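Local structure of EvdMO1 (Micromonospora carbonacea, 5T39) at residues 145-150 / 168-173; 233-238 / 247-252. The protein probably transfers methyl groups from S-adenosylmethionine during everninomicin biosynthesis, through the methyltransferase domain of a bifunctional enzyme that also carries an oxidase domain. One frame throughout, in Å; residues are numbered along the deposited sequence.

Contact 1 (145-150 / 168-173); sequences DAVLCA and RVSAGI. With SAH (S-adenosyl-L-homocysteine), chain B.
Val147 fits its CG2 methyl against Ser170 CB at 3.6 Å, with Val169 CG2 beside it at 4.1 Å. CG1 stands anti to the backbone N (chi1 176°), which leaves CG2 beside that nitrogen and facing the turn. Ser170 suits the bend because its small side chain lets OG accept from Gly172 N, two residues on, at 3.2 Å, which makes an ST turn; the hydroxyl is also bonded to Phe144 O and rests against Ala146 CA. Gly172 and Ala146 keep the start of the pairing slim, and Val147 N reaches Gly172 O at 2.9 Å, while Val147 O takes a CA-H contact from Ile173. Strand 146-150, helix 159-169 and strand 172-180 form a beta-alpha-beta unit of the Rossmann-like methyltransferase fold, its two strands side by side and parallel. On the face carrying Val147, the Ile173 side chain extends along the sheet, with CG1 anti to the backbone N (chi1 -171°), until CD1 meets Cys149 CB at 4.0 Å. Phe230 packs against Ile173 from outside the pair. At the strand's far end Ala150 lends its carbonyl O to the amino N of S-adenosyl-L-homocysteine at 2.8 Å.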
ATOM      1  N   ASP A 145     -14.417  -0.963  -5.495  1.00  8.57           N
ATOM      2  CA  ASP A 145     -14.390  -2.238  -6.190  1.00  9.06           C
ATOM      3  C   ASP A 145     -13.281  -3.139  -5.658  1.00  9.16           C
ATOM      4  O   ASP A 145     -13.419  -4.369  -5.665  1.00 10.33           O
ATOM      5  CB  ASP A 145     -14.202  -1.990  -7.674  1.00 10.49           C
ATOM      6  CG  ASP A 145     -15.363  -1.230  -8.271  1.00 12.20           C
ATOM      7  OD1 ASP A 145     -16.496  -1.713  -8.151  1.00 15.22           O
ATOM      8  OD2 ASP A 145     -15.155  -0.147  -8.847  1.00 12.53           O
ATOM      9  N   ALA A 146     -12.168  -2.560  -5.228  1.00  8.38           N
ATOM     10  CA  ALA A 146     -11.069  -3.343  -4.704  1.00  8.53           C
ATOM     11  C   ALA A 146     -10.145  -2.415  -3.930  1.00  8.23           C
ATOM     12  O   ALA A 146     -10.126  -1.193  -4.131  1.00  8.19           O
ATOM     13  CB  ALA A 146     -10.312  -4.071  -5.818  1.00 10.03           C
ATOM     14  N   VAL A 147      -9.381  -3.030  -3.040  1.00  7.85           N
ATOM     15  CA  VAL A 147      -8.411  -2.372  -2.177  1.00  7.78           C
ATOM     16  C   VAL A 147      -7.026  -2.899  -2.521  1.00  7.61           C
ATOM     17  O   VAL A 147      -6.825  -4.116  -2.595  1.00  8.81           O
ATOM     18  CB  VAL A 147      -8.714  -2.662  -0.694  1.00  8.18           C
ATOM     19  CG1 VAL A 147      -7.670  -2.060   0.220  1.00  8.86           C
ATOM     20  CG2 VAL A 147     -10.099  -2.174  -0.335  1.00  9.13           C
ATOM     21  N   LEU A 148      -6.073  -1.993  -2.727  1.00  7.38           N
ATOM     22  CA  LEU A 148      -4.669  -2.352  -2.844  1.00  7.69           C
ATOM     23  C   LEU A 148      -4.035  -2.166  -1.476  1.00  7.53           C
ATOM     24  O   LEU A 148      -4.105  -1.073  -0.900  1.00  7.98           O
ATOM     25  CB  LEU A 148      -3.958  -1.488  -3.889  1.00  8.33           C
ATOM     26  CG  LEU A 148      -2.445  -1.721  -4.015  1.00  9.12           C
ATOM     27  CD1 LEU A 148      -2.132  -3.163  -4.378  1.00  9.80           C
ATOM     28  CD2 LEU A 148      -1.842  -0.782  -5.044  1.00 10.28           C
ATOM     29  N   CYS A 149      -3.431  -3.238  -0.949  1.00  7.57           N
ATOM     30  CA  CYS A 149      -2.776  -3.214   0.357  1.00  7.80           C
ATOM     31  C   CYS A 149      -1.422  -3.895   0.213  1.00  7.62           C
ATOM     32  O   CYS A 149      -1.286  -5.103   0.452  1.00  8.58           O
ATOM     33  CB  CYS A 149      -3.648  -3.898   1.396  1.00  9.25           C
ATOM     34  SG  CYS A 149      -2.958  -3.871   3.052  1.00 10.83           S
ATOM     35  N   ALA A 150      -0.424  -3.128  -0.214  1.00  8.11           N
ATOM     36  CA  ALA A 150       0.903  -3.652  -0.472  1.00  8.25           C
ATOM     37  C   ALA A 150       1.895  -2.980   0.465  1.00  8.40           C
ATOM     38  O   ALA A 150       1.835  -1.768   0.701  1.00  9.11           O
ATOM     39  CB  ALA A 150       1.310  -3.406  -1.925  1.00  9.16           C
ATOM     40  N   ARG A 168     -14.817  -4.042   5.095  0.58  9.20           N
ATOM     41  CA  ARG A 168     -15.941  -3.155   5.365  0.58  9.86           C
ATOM     42  C   ARG A 168     -16.284  -2.301   4.158  0.58  8.79           C
ATOM     43  O   ARG A 168     -17.429  -1.858   4.029  0.58  9.62           O
ATOM     44  CB  ARG A 168     -15.650  -2.260   6.563  0.58 11.87           C
ATOM     45  CG  ARG A 168     -15.848  -2.935   7.894  0.58 14.63           C
ATOM     46  CD  ARG A 168     -15.791  -1.913   9.024  0.58 17.06           C
ATOM     47  NE  ARG A 168     -15.975  -2.537  10.328  0.58 18.52           N
ATOM     48  CZ  ARG A 168     -14.988  -2.993  11.091  0.58 19.28           C
ATOM     49  NH1 ARG A 168     -13.725  -2.901  10.696  0.58 19.41           N
ATOM     50  NH2 ARG A 168     -15.267  -3.546  12.261  0.58 19.98           N
ATOM     51  N   VAL A 169     -15.314  -2.045   3.281  1.00  7.89           N
ATOM     52  CA  VAL A 169     -15.508  -1.125   2.165  1.00  8.31           C
ATOM     53  C   VAL A 169     -15.471  -1.792   0.801  1.00  7.59           C
ATOM     54  O   VAL A 169     -15.782  -1.118  -0.196  1.00  8.56           O
ATOM     55  CB  VAL A 169     -14.510   0.054   2.213  1.00  9.43           C
ATOM     56  CG1 VAL A 169     -14.582   0.752   3.564  1.00 11.10           C
ATOM     57  CG2 VAL A 169     -13.072  -0.411   1.927  1.00  9.97           C
ATOM     58  N   SER A 170     -15.103  -3.070   0.710  1.00  7.78           N
ATOM     59  CA  SER A 170     -14.868  -3.691  -0.587  1.00  8.31           C
ATOM     60  C   SER A 170     -14.970  -5.204  -0.482  1.00  8.92           C
ATOM     61  O   SER A 170     -14.795  -5.790   0.587  1.00 10.67           O
ATOM     62  CB  SER A 170     -13.472  -3.330  -1.096  1.00  9.02           C
ATOM     63  OG  SER A 170     -13.248  -3.781  -2.415  1.00  9.92           O
ATOM     64  N   ALA A 171     -15.175  -5.829  -1.634  1.00  9.07           N
ATOM     65  CA  ALA A 171     -15.197  -7.281  -1.740  1.00 10.33           C
ATOM     66  C   ALA A 171     -13.920  -7.836  -2.344  1.00  9.12           C
ATOM     67  O   ALA A 171     -13.840  -9.049  -2.574  1.00 10.62           O
ATOM     68  CB  ALA A 171     -16.405  -7.740  -2.564  1.00 12.59           C
ATOM     69  N   GLY A 172     -12.931  -6.999  -2.625  1.00  8.27           N
ATOM     70  CA  GLY A 172     -11.695  -7.471  -3.203  1.00  8.38           C
ATOM     71  C   GLY A 172     -10.489  -6.818  -2.567  1.00  7.92           C
ATOM     72  O   GLY A 172     -10.506  -5.617  -2.287  1.00  8.35           O
ATOM     73  N   ILE A 173      -9.434  -7.594  -2.354  1.00  7.77           N
ATOM     74  CA  ILE A 173      -8.170  -7.060  -1.863  1.00  7.84           C
ATOM     75  C   ILE A 173      -7.024  -7.675  -2.649  1.00  7.73           C
ATOM     76  O   ILE A 173      -7.005  -8.882  -2.915  1.00  9.03           O
ATOM     77  CB  ILE A 173      -8.009  -7.279  -0.342  1.00  7.98           C
ATOM     78  CG1 ILE A 173      -6.777  -6.526   0.196  1.00  8.40           C
ATOM     79  CG2 ILE A 173      -7.965  -8.774   0.014  1.00  8.99           C
ATOM     80  CD1 ILE A 173      -6.683  -6.534   1.703  1.00  9.69           C
TER
HETATM   81  N   SAH B 301       2.448   0.608  -0.699  1.00 10.59           N
HETATM   82  CA  SAH B 301       3.790   1.020  -1.102  1.00 11.32           C
HETATM   83  CB  SAH B 301       4.599   1.566   0.062  1.00 11.06           C
HETATM   84  CG  SAH B 301       4.830   0.556   1.182  1.00 10.67           C
HETATM   85  SD  SAH B 301       5.891   1.224   2.490  1.00 10.77           S
HETATM   86  C   SAH B 301       4.526  -0.158  -1.709  1.00 13.39           C
HETATM   87  O   SAH B 301       5.634  -0.001  -2.234  1.00 17.21           O
HETATM   88  OXT SAH B 301       4.009  -1.273  -1.656  1.00 12.03           O
HETATM   89  C5' SAH B 301       4.616   1.541   3.738  1.00  9.59           C
HETATM   90  C4' SAH B 301       3.817   2.822   3.513  1.00  8.83           C
HETATM   91  O4' SAH B 301       2.696   2.785   4.398  1.00  8.86           O
HETATM   92  C3' SAH B 301       4.606   4.083   3.826  1.00  8.65           C
HETATM   93  O3' SAH B 301       4.289   5.143   2.946  1.00  9.03           O
HETATM   94  C2' SAH B 301       4.165   4.376   5.251  1.00  8.43           C
HETATM   95  O2' SAH B 301       4.329   5.710   5.702  1.00  8.77           O
HETATM   96  C1' SAH B 301       2.710   3.939   5.210  1.00  8.26           C
HETATM   97  N9  SAH B 301       2.133   3.597   6.509  1.00  8.06           N
HETATM   98  C8  SAH B 301       2.715   2.861   7.509  1.00  8.96           C
HETATM   99  N7  SAH B 301       1.858   2.724   8.539  1.00  9.09           N
HETATM  100  C5  SAH B 301       0.724   3.390   8.195  1.00  7.84           C
HETATM  101  C6  SAH B 301      -0.481   3.610   8.860  1.00  8.02           C
HETATM  102  N6  SAH B 301      -0.733   3.167  10.088  1.00  8.56           N
HETATM  103  N1  SAH B 301      -1.448   4.324   8.219  1.00  8.35           N
HETATM  104  C2  SAH B 301      -1.222   4.822   6.969  1.00  8.56           C
HETATM  105  N3  SAH B 301      -0.051   4.656   6.284  1.00  8.30           N
HETATM  106  C4  SAH B 301       0.886   3.929   6.923  1.00  7.87           C

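Contact 2 (233-238 / 247-252); sequences IEVLHE and IVVVGR
Glu234 and Arg252 meet through their charged groups on the face that carries Val250, their chains set at a slant and their carboxylate and guanidinium planes only 29° apart. Glu234 is fully extended, CG anti to the backbone N (chi1 178°), and its OE2 meets Arg252 NH1 at 3.1 Å, at the edge of the guanidinium and in its plane. Val250 CG1 lies 3.4 Å above one face of that group, off toward the rim. Further along this face Leu236 slants across two valines, its CD1 3.7 Å from Val250 CG2 and 4.1 Å from Val248 CG1. A classic beta bulge makes this possible: Leu236 and His237 both face Val248, whose O takes a 2.8 Å bond from Leu236 N and a weak one from His237 N. The other face is mostly branched and apolar, with Glu238 at one end. Ile233 CG2 sits obliquely on Val249 CB at 3.9 Å, Val235 crosses Ile247 nearly at right angles, and Glu238 runs alongside Ile247, with CD 3.6 Å from Ile247 CD1. The carboxylate of Glu238 is held by Arg218 and Tyr179. The two strands form an antiparallel hairpin at the sheet's edge. Beta-branched residues suit its extended backbone, while Glu238 lays CB and CG against Ile247. With Glu234 exposed, water probably screens the salt bridge, yet its straight N-H bond (172°) and the tie of Arg252 NH2 to Ala72 O fix the guanidinium.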
ATOM      1  N   ILE A 233      -9.278 -17.118  -1.822  1.00 12.26           N
ATOM      2  CA  ILE A 233      -7.925 -16.557  -1.807  1.00 13.05           C
ATOM      3  C   ILE A 233      -7.131 -17.193  -2.946  1.00 13.46           C
ATOM      4  O   ILE A 233      -7.020 -18.420  -3.012  1.00 16.22           O
ATOM      5  CB  ILE A 233      -7.232 -16.789  -0.450  1.00 14.25           C
ATOM      6  CG1 ILE A 233      -8.068 -16.198   0.699  1.00 14.78           C
ATOM      7  CG2 ILE A 233      -5.833 -16.191  -0.448  1.00 14.79           C
ATOM      8  CD1 ILE A 233      -7.651 -16.644   2.099  1.00 15.76           C
ATOM      9  N   GLU A 234      -6.571 -16.362  -3.819  1.00 11.95           N
ATOM     10  CA  GLU A 234      -5.727 -16.778  -4.935  1.00 12.61           C
ATOM     11  C   GLU A 234      -4.304 -16.322  -4.642  1.00 11.41           C
ATOM     12  O   GLU A 234      -4.062 -15.124  -4.477  1.00 12.20           O
ATOM     13  CB  GLU A 234      -6.217 -16.121  -6.232  1.00 14.99           C
ATOM     14  CG  GLU A 234      -5.384 -16.435  -7.465  1.00 17.79           C
ATOM     15  CD  GLU A 234      -5.872 -15.716  -8.720  1.00 20.42           C
ATOM     16  OE1 GLU A 234      -5.314 -15.991  -9.808  1.00 22.08           O
ATOM     17  OE2 GLU A 234      -6.806 -14.884  -8.631  1.00 21.41           O
ATOM     18  N   VAL A 235      -3.364 -17.258  -4.579  1.00 10.98           N
ATOM     19  CA  VAL A 235      -1.968 -16.908  -4.344  1.00 11.09           C
ATOM     20  C   VAL A 235      -1.314 -16.627  -5.686  1.00 11.43           C
ATOM     21  O   VAL A 235      -1.272 -17.504  -6.554  1.00 13.44           O
ATOM     22  CB  VAL A 235      -1.231 -18.024  -3.591  1.00 11.95           C
ATOM     23  CG1 VAL A 235       0.230 -17.635  -3.380  1.00 12.53           C
ATOM     24  CG2 VAL A 235      -1.914 -18.298  -2.258  1.00 12.61           C
ATOM     25  N   LEU A 236      -0.809 -15.407  -5.863  1.00 11.05           N
ATOM     26  CA  LEU A 236      -0.123 -15.015  -7.090  1.00 11.93           C
ATOM     27  C   LEU A 236       1.375 -15.261  -7.021  1.00 12.06           C
ATOM     28  O   LEU A 236       1.994 -15.545  -8.055  1.00 14.27           O
ATOM     29  CB  LEU A 236      -0.364 -13.535  -7.406  1.00 12.38           C
ATOM     30  CG  LEU A 236      -1.814 -13.092  -7.590  1.00 13.51           C
ATOM     31  CD1 LEU A 236      -1.856 -11.610  -7.970  1.00 13.44           C
ATOM     32  CD2 LEU A 236      -2.554 -13.938  -8.611  1.00 14.75           C
ATOM     33  N   HIS A 237       1.965 -15.174  -5.836  1.00 11.19           N
ATOM     34  CA  HIS A 237       3.400 -15.311  -5.660  1.00 11.73           C
ATOM     35  C   HIS A 237       3.654 -15.683  -4.211  1.00 10.96           C
ATOM     36  O   HIS A 237       2.983 -15.160  -3.322  1.00 10.72           O
ATOM     37  CB  HIS A 237       4.095 -13.982  -5.979  1.00 13.91           C
ATOM     38  CG  HIS A 237       5.525 -13.923  -5.544  1.00 16.70           C
ATOM     39  ND1 HIS A 237       6.526 -14.624  -6.178  1.00 18.66           N
ATOM     40  CD2 HIS A 237       6.118 -13.254  -4.527  1.00 17.42           C
ATOM     41  CE1 HIS A 237       7.678 -14.380  -5.577  1.00 18.93           C
ATOM     42  NE2 HIS A 237       7.456 -13.559  -4.567  1.00 18.66           N
ATOM     43  N   GLU A 238       4.631 -16.545  -3.973  1.00 11.09           N
ATOM     44  CA  GLU A 238       5.007 -16.858  -2.605  1.00 11.13           C
ATOM     45  C   GLU A 238       6.465 -17.291  -2.563  1.00 12.43           C
ATOM     46  O   GLU A 238       6.917 -18.082  -3.393  1.00 14.28           O
ATOM     47  CB  GLU A 238       4.095 -17.936  -2.002  1.00 11.04           C
ATOM     48  CG  GLU A 238       4.305 -18.140  -0.515  1.00 10.98           C
ATOM     49  CD  GLU A 238       3.191 -18.912   0.173  1.00 10.34           C
ATOM     50  OE1 GLU A 238       2.272 -19.431  -0.504  1.00 10.64           O
ATOM     51  OE2 GLU A 238       3.244 -18.993   1.422  1.00 10.98           O
ATOM     52  N   ILE A 247       4.450 -13.003   0.292  1.00  9.53           N
ATOM     53  CA  ILE A 247       3.278 -13.526  -0.398  1.00  9.03           C
ATOM     54  C   ILE A 247       2.515 -12.379  -1.049  1.00  8.80           C
ATOM     55  O   ILE A 247       2.456 -11.254  -0.531  1.00  9.17           O
ATOM     56  CB  ILE A 247       2.399 -14.381   0.552  1.00  8.96           C
ATOM     57  CG1 ILE A 247       1.467 -15.312  -0.234  1.00  9.44           C
ATOM     58  CG2 ILE A 247       1.623 -13.500   1.526  1.00  9.40           C
ATOM     59  CD1 ILE A 247       0.737 -16.310   0.652  1.00  9.95           C
ATOM     60  N   VAL A 248       1.919 -12.684  -2.198  1.00  8.84           N
ATOM     61  CA  VAL A 248       0.958 -11.817  -2.861  1.00  8.82           C
ATOM     62  C   VAL A 248      -0.288 -12.650  -3.090  1.00  8.62           C
ATOM     63  O   VAL A 248      -0.219 -13.709  -3.723  1.00  9.19           O
ATOM     64  CB  VAL A 248       1.491 -11.261  -4.194  1.00  9.90           C
ATOM     65  CG1 VAL A 248       0.468 -10.322  -4.813  1.00 10.85           C
ATOM     66  CG2 VAL A 248       2.834 -10.555  -4.009  1.00 11.07           C
ATOM     67  N   VAL A 249      -1.418 -12.177  -2.586  1.00  8.55           N
ATOM     68  CA  VAL A 249      -2.676 -12.886  -2.748  1.00  8.92           C
ATOM     69  C   VAL A 249      -3.748 -11.914  -3.190  1.00  8.69           C
ATOM     70  O   VAL A 249      -3.695 -10.709  -2.912  1.00  9.60           O
ATOM     71  CB  VAL A 249      -3.160 -13.619  -1.481  1.00 10.25           C
ATOM     72  CG1 VAL A 249      -2.097 -14.531  -0.943  1.00 10.93           C
ATOM     73  CG2 VAL A 249      -3.619 -12.665  -0.415  1.00 11.45           C
ATOM     74  N   VAL A 250      -4.742 -12.462  -3.871  1.00  8.70           N
ATOM     75  CA  VAL A 250      -5.986 -11.776  -4.150  1.00  9.02           C
ATOM     76  C   VAL A 250      -7.056 -12.419  -3.287  1.00  8.96           C
ATOM     77  O   VAL A 250      -7.280 -13.632  -3.366  1.00 10.22           O
ATOM     78  CB  VAL A 250      -6.360 -11.880  -5.635  1.00 10.76           C
ATOM     79  CG1 VAL A 250      -7.681 -11.182  -5.882  1.00 12.62           C
ATOM     80  CG2 VAL A 250      -5.259 -11.310  -6.512  1.00 12.22           C
ATOM     81  N   GLY A 251      -7.696 -11.627  -2.443  1.00  9.01           N
ATOM     82  CA  GLY A 251      -8.802 -12.084  -1.625  1.00  9.21           C
ATOM     83  C   GLY A 251     -10.107 -11.563  -2.197  1.00  9.21           C
ATOM     84  O   GLY A 251     -10.201 -10.393  -2.587  1.00  9.45           O
ATOM     85  N   ARG A 252     -11.107 -12.432  -2.226  1.00  8.90           N
ATOM     86  CA  ARG A 252     -12.421 -12.074  -2.720  1.00  9.11           C
ATOM     87  C   ARG A 252     -13.472 -12.514  -1.723  1.00  9.57           C
ATOM     88  O   ARG A 252     -13.476 -13.661  -1.257  1.00 10.98           O
ATOM     89  CB  ARG A 252     -12.681 -12.700  -4.089  1.00 10.37           C
ATOM     90  CG  ARG A 252     -11.725 -12.197  -5.155  1.00 11.81           C
ATOM     91  CD  ARG A 252     -11.991 -12.863  -6.491  1.00 13.80           C
ATOM     92  NE  ARG A 252     -11.237 -12.293  -7.612  1.00 16.01           N
ATOM     93  CZ  ARG A 252     -10.052 -12.721  -8.034  1.00 16.43           C
ATOM     94  NH1 ARG A 252      -9.430 -13.723  -7.421  1.00 17.34           N
ATOM     95  NH2 ARG A 252      -9.500 -12.148  -9.094  1.00 16.12           N
TER

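Overall arrangement
Both contacts belong to the same seven-stranded mixed sheet, with centres about 13 Å apart. Contact 1 is buried and joins parallel strands within the central part, whereas contact 2 is only partly buried and includes the outermost strand, 232-239. Strands 172-180 and 244-252 are neighbours, so the two contacts meet directly: Ile173 O lies 2.9 Å from Gly251 N, a probable hydrogen bond. Chemistry follows place. Contact 1 relies on small and apolar residues, a single backbone bond between its segments and a carbonyl offered to the ligand; contact 2 adds a salt bridge, a bulge and several backbone bonds between antiparallel strands. Along the chain, contact 1 is complete before contact 2 begins.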